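PDB 2X3H: K5 lyase from Enterobacteria phage k1-5, which cleaves the K5 capsular polysaccharide (heparosan) by a lyase (eliminative) mechanism, probably as part of the viral tail spike. Local coordinates for residues A[397-402]-A[427-432]. Numbering follows the deposited sequence.
Sequences DLLSSA and QYIGSM
Gln427 reaches from a short strand into an Asx turn at Asp397, where its amide grips both the aspartate and the backbone of the next residue. The Asx turn overlaps a type I beta turn, Asp397 to Ser400, in the loop between strands 386-389 and 405-406 at the C-terminal end of the parallel beta-helix. Strand 427-429 pairs antiparallel with strand 419-422 there, and the sheet runs on into a second subunit. From CB, Gln427 sends CG anti to the backbone N (chi1 -173°) and continues extended, which carries its amide over to the turn. At its end OE1 accepts an almost straight hydrogen bond from Leu398 N at 2.9 Å, and Leu398 CB lies 3.6 Å from OE1. NE2 donates to Asp397 OD1 at 3.0 Å, approaching from above a carboxylate plane turned 54° from the amide. Leu399 N meets the same OD1 from the opposite face at 2.8 Å, closing the Asx turn. Glutamine suits the place because one flat group both accepts and donates, and aspartate because its short carboxylate can reach the backbone N-H two residues on while its other face takes the glutamine amide. NE2 also hydrogen-bonds Glu437 of the second subunit, while Asp397 OD2 forms a salt bridge with Arg435 of that subunit; the two bonds tie strand and turn to it. Leu398 packs onto Val389 and Val420, a buried spot that favours a bulky aliphatic residue. Leu399 and Ile429 meet tip to tip, their aliphatic ends suited to packing beside the amide and on Arg439 of the second subunit. Leu399 CG also rests 3.6 Å from Gln427 NE2. The isoleucine contributes its CD1, which lies 3.9 Å from Leu399 CG and 4.2 Å from Leu398 CB.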
loop_
_atom_site.group_PDB
_atom_site.type_symbol
_atom_site.label_atom_id
_atom_site.label_comp_id
_atom_site.label_asym_id
_atom_site.label_seq_id
_atom_site.Cartn_x
_atom_site.Cartn_y
_atom_site.Cartn_z
ATOM N N ASP A 397 22.656 11.744 -6.536
ATOM C CA ASP A 397 22.389 12.174 -7.913
ATOM C C ASP A 397 22.210 10.911 -8.743
ATOM O O ASP A 397 23.101 10.065 -8.779
ATOM C CB ASP A 397 23.608 12.978 -8.405
ATOM C CG ASP A 397 23.478 13.507 -9.839
ATOM O OD1 ASP A 397 22.575 13.108 -10.602
ATOM O OD2 ASP A 397 24.355 14.330 -10.222
ATOM N N LEU A 398 21.058 10.753 -9.389
ATOM C CA LEU A 398 20.818 9.522 -10.135
ATOM C C LEU A 398 21.579 9.473 -11.453
ATOM O O LEU A 398 21.531 8.465 -12.143
ATOM C CB LEU A 398 19.324 9.297 -10.378
ATOM C CG LEU A 398 18.437 8.976 -9.168
ATOM C CD1 LEU A 398 17.148 8.390 -9.640
ATOM C CD2 LEU A 398 19.098 8.040 -8.172
ATOM N N LEU A 399 22.298 10.550 -11.778
ATOM C CA LEU A 399 22.990 10.652 -13.061
ATOM C C LEU A 399 24.511 10.647 -12.943
ATOM O O LEU A 399 25.212 10.607 -13.955
ATOM C CB LEU A 399 22.511 11.886 -13.834
ATOM C CG LEU A 399 21.028 11.866 -14.224
ATOM C CD1 LEU A 399 20.673 13.178 -14.929
ATOM C CD2 LEU A 399 20.715 10.662 -15.106
ATOM N N SER A 400 25.023 10.650 -11.715
ATOM C CA SER A 400 26.474 10.722 -11.526
ATOM C C SER A 400 27.137 9.432 -11.993
ATOM O O SER A 400 28.235 9.470 -12.563
ATOM C CB SER A 400 26.843 11.047 -10.076
ATOM O OG SER A 400 26.292 10.108 -9.182
ATOM N N SER A 401 26.464 8.305 -11.776
ATOM C CA SER A 401 26.893 7.017 -12.339
ATOM C C SER A 401 26.074 6.704 -13.580
ATOM O O SER A 401 24.848 6.729 -13.523
ATOM C CB SER A 401 26.702 5.892 -11.324
ATOM O OG SER A 401 26.927 4.618 -11.922
ATOM N N ALA A 402 26.732 6.383 -14.694
ATOM C CA ALA A 402 25.987 6.008 -15.899
ATOM C C ALA A 402 25.275 4.663 -15.718
ATOM O O ALA A 402 24.440 4.284 -16.538
ATOM C CB ALA A 402 26.897 5.973 -17.122
ATOM N N GLN A 427 15.152 15.733 -8.055
ATOM C CA GLN A 427 15.638 15.394 -9.399
ATOM C C GLN A 427 14.541 14.775 -10.250
ATOM O O GLN A 427 13.977 13.748 -9.880
ATOM C CB GLN A 427 16.812 14.418 -9.300
ATOM C CG GLN A 427 17.485 14.126 -10.608
ATOM C CD GLN A 427 18.838 13.485 -10.410
ATOM O OE1 GLN A 427 19.070 12.800 -9.409
ATOM N NE2 GLN A 427 19.741 13.704 -11.360
ATOM N N TYR A 428 14.263 15.407 -11.393
ATOM C CA TYR A 428 13.173 15.000 -12.288
ATOM C C TYR A 428 13.742 14.767 -13.680
ATOM O O TYR A 428 14.233 15.711 -14.319
ATOM C CB TYR A 428 12.064 16.074 -12.279
ATOM C CG TYR A 428 11.571 16.313 -10.871
ATOM C CD1 TYR A 428 10.632 15.467 -10.288
ATOM C CD2 TYR A 428 12.092 17.354 -10.099
ATOM C CE1 TYR A 428 10.210 15.650 -8.981
ATOM C CE2 TYR A 428 11.671 17.552 -8.784
ATOM C CZ TYR A 428 10.735 16.701 -8.229
ATOM O OH TYR A 428 10.289 16.877 -6.920
ATOM N N ILE A 429 13.733 13.506 -14.126
ATOM C CA ILE A 429 14.414 13.123 -15.369
ATOM C C ILE A 429 13.418 12.610 -16.397
ATOM O O ILE A 429 12.992 11.452 -16.349
ATOM C CB ILE A 429 15.534 12.060 -15.138
ATOM C CG1 ILE A 429 16.425 12.475 -13.958
ATOM C CG2 ILE A 429 16.367 11.881 -16.405
ATOM C CD1 ILE A 429 17.270 11.338 -13.389
ATOM N N GLY A 430 13.061 13.485 -17.335
ATOM C CA GLY A 430 12.120 13.125 -18.401
ATOM C C GLY A 430 10.693 13.578 -18.155
ATOM O O GLY A 430 10.242 13.687 -17.007
ATOM N N SER A 431 9.979 13.870 -19.241
ATOM C CA SER A 431 8.537 14.105 -19.158
ATOM C C SER A 431 7.865 13.592 -20.419
ATOM O O SER A 431 8.326 13.887 -21.520
ATOM C CB SER A 431 8.225 15.604 -19.030
ATOM O OG SER A 431 6.826 15.800 -19.237
ATOM N N MET A 432 6.774 12.847 -20.261
ATOM C CA MET A 432 6.066 12.279 -21.405
ATOM C C MET A 432 5.251 13.318 -22.178
ATOM O O MET A 432 4.717 13.011 -23.247
ATOM C CB MET A 432 5.164 11.114 -20.989
ATOM C CG MET A 432 5.921 9.959 -20.368
ATOM S SD MET A 432 4.797 8.658 -19.793
ATOM C CE MET A 432 5.891 7.848 -18.613
#